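Local coordinates for sugar-phosphate aldolase (PDB 1PVT), which belongs to the class II aldolase and adducin family, with an alpha/beta fold built around a central mixed sheet, at residues M116-K120 / E184-A188; I162-E166 / K178-S183. All blocks are in the same frame, centred on the assembly; numbering follows the deposited sequence.

Contact 1: residues M116-K120 / E184-A188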
loop_
_atom_site.group_PDB
_atom_site.type_symbol
_atom_site.label_atom_id
_atom_site.label_comp_id
_atom_site.label_asym_id
_atom_site.label_seq_id
_atom_site.Cartn_x
_atom_site.Cartn_y
_atom_site.Cartn_z
HETATM N N MSE A 116 14.531 -6.881 6.165
HETATM C CA MSE A 116 15.284 -5.930 5.355
HETATM C C MSE A 116 15.322 -4.522 5.901
HETATM O O MSE A 116 16.253 -4.138 6.607
HETATM C CB MSE A 116 14.711 -5.890 3.942
HETATM C CG MSE A 116 15.077 -7.109 3.139
HETATM SE SE MSE A 116 17.011 -7.295 3.105
HETATM C CE MSE A 116 17.273 -7.526 1.181
ATOM N N ASN A 117 14.310 -3.746 5.545
ATOM C CA ASN A 117 14.213 -2.368 5.990
ATOM C C ASN A 117 13.170 -2.299 7.097
ATOM O O ASN A 117 11.978 -2.191 6.828
ATOM C CB ASN A 117 13.804 -1.475 4.817
ATOM C CG ASN A 117 14.678 -1.682 3.589
ATOM O OD1 ASN A 117 15.889 -1.444 3.625
ATOM N ND2 ASN A 117 14.065 -2.130 2.494
ATOM N N PRO A 118 13.605 -2.401 8.361
ATOM C CA PRO A 118 12.678 -2.343 9.494
ATOM C C PRO A 118 12.064 -0.951 9.671
ATOM O O PRO A 118 11.036 -0.803 10.335
ATOM C CB PRO A 118 13.559 -2.741 10.673
ATOM C CG PRO A 118 14.568 -3.645 10.044
ATOM C CD PRO A 118 14.925 -2.878 8.802
ATOM N N GLU A 119 12.704 0.060 9.079
ATOM C CA GLU A 119 12.226 1.444 9.157
ATOM C C GLU A 119 10.874 1.614 8.463
ATOM O O GLU A 119 9.992 2.313 8.962
ATOM C CB GLU A 119 13.253 2.404 8.539
ATOM C CG GLU A 119 14.322 2.905 9.514
ATOM C CD GLU A 119 13.757 3.806 10.621
ATOM O OE1 GLU A 119 12.906 3.325 11.407
ATOM O OE2 GLU A 119 14.165 4.993 10.705
ATOM N N LYS A 120 10.716 0.972 7.310
ATOM C CA LYS A 120 9.463 1.036 6.564
ATOM C C LYS A 120 8.390 0.194 7.266
ATOM O O LYS A 120 8.437 -1.037 7.210
ATOM C CB LYS A 120 9.666 0.507 5.141
ATOM C CG LYS A 120 10.657 1.296 4.317
ATOM C CD LYS A 120 10.860 0.645 2.967
ATOM C CE LYS A 120 11.964 1.327 2.197
ATOM N NZ LYS A 120 12.208 0.618 0.919
ATOM N N GLU A 184 13.118 -3.451 -3.935
ATOM C CA GLU A 184 14.411 -3.502 -3.258
ATOM C C GLU A 184 14.848 -2.104 -2.835
ATOM O O GLU A 184 15.270 -1.295 -3.664
ATOM C CB GLU A 184 15.467 -4.134 -4.178
ATOM C CG GLU A 184 16.839 -4.402 -3.525
ATOM C CD GLU A 184 16.790 -5.434 -2.398
ATOM O OE1 GLU A 184 16.266 -6.551 -2.620
ATOM O OE2 GLU A 184 17.286 -5.130 -1.291
ATOM N N GLY A 185 14.727 -1.828 -1.537
ATOM C CA GLY A 185 15.116 -0.530 -1.007
ATOM C C GLY A 185 14.403 0.639 -1.661
ATOM O O GLY A 185 14.731 1.800 -1.397
ATOM N N LYS A 186 13.431 0.331 -2.519
ATOM C CA LYS A 186 12.655 1.349 -3.216
ATOM C C LYS A 186 11.420 1.714 -2.397
ATOM O O LYS A 186 10.979 0.930 -1.553
ATOM C CB LYS A 186 12.253 0.837 -4.603
ATOM C CG LYS A 186 13.447 0.601 -5.509
ATOM C CD LYS A 186 13.060 0.593 -6.971
ATOM C CE LYS A 186 14.286 0.796 -7.844
ATOM N NZ LYS A 186 13.931 0.895 -9.284
ATOM N N ASP A 187 10.862 2.899 -2.633
ATOM C CA ASP A 187 9.693 3.297 -1.868
ATOM C C ASP A 187 8.342 3.277 -2.569
ATOM O O ASP A 187 7.390 3.894 -2.088
ATOM C CB ASP A 187 9.913 4.664 -1.231
ATOM C CG ASP A 187 10.492 4.559 0.170
ATOM O OD1 ASP A 187 10.291 3.510 0.827
ATOM O OD2 ASP A 187 11.134 5.529 0.622
ATOM N N ALA A 188 8.242 2.549 -3.680
ATOM C CA ALA A 188 6.986 2.447 -4.413
ATOM C C ALA A 188 7.048 1.449 -5.565
ATOM O O ALA A 188 8.038 1.382 -6.295
ATOM C CB ALA A 188 6.578 3.818 -4.940
#
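Lys-120 reaches across to the loop 184-188 and illustrates how one long side chain can join two loops that keep their backbones well apart; even the closest pair of CA atoms, those of Asn-117 and Gly-185, is separated by 7.3 Å. From CB the chain starts with CG anti to its own carbonyl carbon (chi1 -62°) and then runs fully extended. CG only skirts the carboxylate of Asp-187, CD draws closer to it, and CE comes within 3.1 Å of Asp-187 OD1. At the tip, Lys-120 NZ gives a hydrogen bond of 2.8 Å to Lys-186 O, approaching from above the carbonyl plane, 56° out of it. Lys-120 NZ also forms a longer salt bridge with Asp-187 OD1, at 3.5 Å.

Both loops belong to the alpha/beta framework of the class II aldolase and adducin family: 116-120 leads from helix 103-115 into strand 122-126, while the loop 184-188 leads from helix 173-182 into strand 188-191. Gly-185 makes the turn with positive phi (57°), and Asn-117 ND2 lies 4.0 Å from Gly-185 CA. Farther out, the selenomethionine Met-116 crosses Glu-184 at about a right angle, its methyl CE 3.4 Å from Glu-184 OE2. The other carboxylate oxygen of Asp-187, OD2, forms a salt bridge with Arg-209, the stronger polar partner of this acid.

Contact 2: residues I162-E166 / K178-S183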
loop_
_atom_site.group_PDB
_atom_site.type_symbol
_atom_site.label_atom_id
_atom_site.label_comp_id
_atom_site.label_asym_id
_atom_site.label_seq_id
_atom_site.Cartn_x
_atom_site.Cartn_y
_atom_site.Cartn_z
ATOM N N ILE A 162 11.159 4.069 -9.220
ATOM C CA ILE A 162 10.135 3.041 -9.041
ATOM C C ILE A 162 10.248 1.869 -10.002
ATOM O O ILE A 162 10.965 1.934 -10.998
ATOM C CB ILE A 162 8.723 3.637 -9.218
ATOM C CG1 ILE A 162 8.705 4.545 -10.448
ATOM C CG2 ILE A 162 8.320 4.401 -7.978
ATOM C CD1 ILE A 162 7.368 5.172 -10.731
ATOM N N SER A 163 9.509 0.807 -9.704
ATOM C CA SER A 163 9.513 -0.381 -10.541
ATOM C C SER A 163 8.094 -0.889 -10.764
ATOM O O SER A 163 7.228 -0.750 -9.898
ATOM C CB SER A 163 10.350 -1.470 -9.881
ATOM O OG SER A 163 9.865 -1.732 -8.577
ATOM N N VAL A 164 7.860 -1.471 -11.934
ATOM C CA VAL A 164 6.549 -2.001 -12.269
ATOM C C VAL A 164 6.550 -3.480 -11.943
ATOM O O VAL A 164 7.605 -4.096 -11.882
ATOM C CB VAL A 164 6.242 -1.825 -13.760
ATOM C CG1 VAL A 164 4.846 -2.315 -14.059
ATOM C CG2 VAL A 164 6.391 -0.373 -14.152
ATOM N N VAL A 165 5.370 -4.047 -11.737
ATOM C CA VAL A 165 5.251 -5.463 -11.406
ATOM C C VAL A 165 4.140 -6.144 -12.207
ATOM O O VAL A 165 2.973 -5.761 -12.108
ATOM C CB VAL A 165 4.958 -5.649 -9.902
ATOM C CG1 VAL A 165 4.675 -7.115 -9.599
ATOM C CG2 VAL A 165 6.134 -5.154 -9.080
ATOM N N GLU A 166 4.505 -7.157 -12.995
ATOM C CA GLU A 166 3.533 -7.892 -13.804
ATOM C C GLU A 166 2.486 -8.490 -12.866
ATOM O O GLU A 166 2.764 -9.423 -12.108
ATOM C CB GLU A 166 4.210 -9.014 -14.599
ATOM C CG GLU A 166 5.704 -8.822 -14.863
ATOM C CD GLU A 166 6.562 -9.039 -13.613
ATOM O OE1 GLU A 166 6.361 -10.068 -12.920
ATOM O OE2 GLU A 166 7.442 -8.189 -13.328
ATOM N N LYS A 178 7.019 -11.169 -5.478
ATOM C CA LYS A 178 7.408 -10.409 -6.662
ATOM C C LYS A 178 7.694 -8.957 -6.261
ATOM O O LYS A 178 8.803 -8.447 -6.442
ATOM C CB LYS A 178 6.282 -10.425 -7.699
ATOM C CG LYS A 178 6.052 -11.752 -8.396
ATOM C CD LYS A 178 5.306 -11.539 -9.717
ATOM C CE LYS A 178 5.354 -12.785 -10.594
ATOM N NZ LYS A 178 4.845 -12.545 -11.979
ATOM N N THR A 179 6.670 -8.313 -5.707
ATOM C CA THR A 179 6.743 -6.926 -5.274
ATOM C C THR A 179 7.975 -6.606 -4.452
ATOM O O THR A 179 8.670 -5.625 -4.720
ATOM C CB THR A 179 5.510 -6.553 -4.447
ATOM O OG1 THR A 179 4.346 -6.649 -5.275
ATOM C CG2 THR A 179 5.638 -5.136 -3.895
ATOM N N VAL A 180 8.241 -7.426 -3.443
ATOM C CA VAL A 180 9.394 -7.198 -2.582
ATOM C C VAL A 180 10.692 -7.122 -3.381
ATOM O O VAL A 180 11.553 -6.288 -3.103
ATOM C CB VAL A 180 9.528 -8.305 -1.512
ATOM C CG1 VAL A 180 10.692 -7.993 -0.577
ATOM C CG2 VAL A 180 8.236 -8.421 -0.724
ATOM N N GLU A 181 10.822 -7.988 -4.379
ATOM C CA GLU A 181 12.021 -8.020 -5.213
ATOM C C GLU A 181 12.256 -6.697 -5.940
ATOM O O GLU A 181 13.362 -6.147 -5.914
ATOM C CB GLU A 181 11.907 -9.146 -6.234
ATOM C CG GLU A 181 11.491 -10.463 -5.618
ATOM C CD GLU A 181 11.382 -11.567 -6.645
ATOM O OE1 GLU A 181 10.723 -11.340 -7.686
ATOM O OE2 GLU A 181 11.947 -12.661 -6.408
ATOM N N LYS A 182 11.211 -6.200 -6.597
ATOM C CA LYS A 182 11.284 -4.945 -7.331
ATOM C C LYS A 182 11.371 -3.822 -6.304
ATOM O O LYS A 182 12.003 -2.790 -6.530
ATOM C CB LYS A 182 10.030 -4.773 -8.184
ATOM C CG LYS A 182 9.428 -6.084 -8.676
ATOM C CD LYS A 182 10.381 -6.861 -9.572
ATOM C CE LYS A 182 9.807 -8.232 -9.921
ATOM N NZ LYS A 182 8.496 -8.153 -10.637
ATOM N N SER A 183 10.730 -4.048 -5.163
ATOM C CA SER A 183 10.713 -3.076 -4.082
ATOM C C SER A 183 12.018 -3.081 -3.283
ATOM O O SER A 183 12.031 -2.752 -2.092
ATOM C CB SER A 183 9.542 -3.375 -3.149
ATOM O OG SER A 183 9.533 -2.490 -2.043
#
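Strand 163-165 and the C-terminal part of helix 173-182 (residues 178-182) run almost antiparallel, at 165° with the axes of these short segments 8.6 Å apart, as befits the first two elements of the beta-alpha-beta unit completed by strand 188-191. Ser-163 and Val-165 both direct their CB atoms at the helix. The hydroxyl of Ser-163 sits against CB of Lys-182 and gives a weak hydrogen bond, OG to Lys-182 O at 3.1 Å. Two residues along the strand, Val-165 lays CG2 3.4 Å from Lys-182 CG, while its CG1, anti to the backbone N (chi1 173°), comes within 4.1 Å of Lys-178 CB. Beyond this apolar patch, Glu-166 bends at chi2 and presents its carboxylate to two lysines, crossing each at about a right angle. Lys-178 NZ meets Glu-166 OE1 nearly along the C-O axis at 3.1 Å; Lys-182 NZ takes Glu-166 OE2 from the syn side at 2.9 Å, 16° out of the carboxylate plane. Lys-182 thus packs with its methylenes and pairs with its ammonium. Each oxygen engages a different lysine, which probably limits the carboxylate's rotation in this crystal, and the two positive charges would be expected to stabilise its ionised form.

Contact 2 is nested along the chain inside the loop that contact 1 closes, and their second segments are consecutive: helix 173-182, which packs on strand 163-165 in contact 2, gives way at Ser-183 to the loop 184-188 that meets 116-120 in contact 1. Their centres lie 12 Å apart. They also touch through packing, with Ala-188 O 3.5 Å from Ile-162 CG2 and Lys-186 CD 4.3 Å from Ser-163 OG. Strand 188-191 then pairs in parallel with 163-165, the outermost strand at this end of the sheet. Together the contacts tie the beta-alpha-beta unit internally and join its helix-to-strand loop to the loop after helix 103-115.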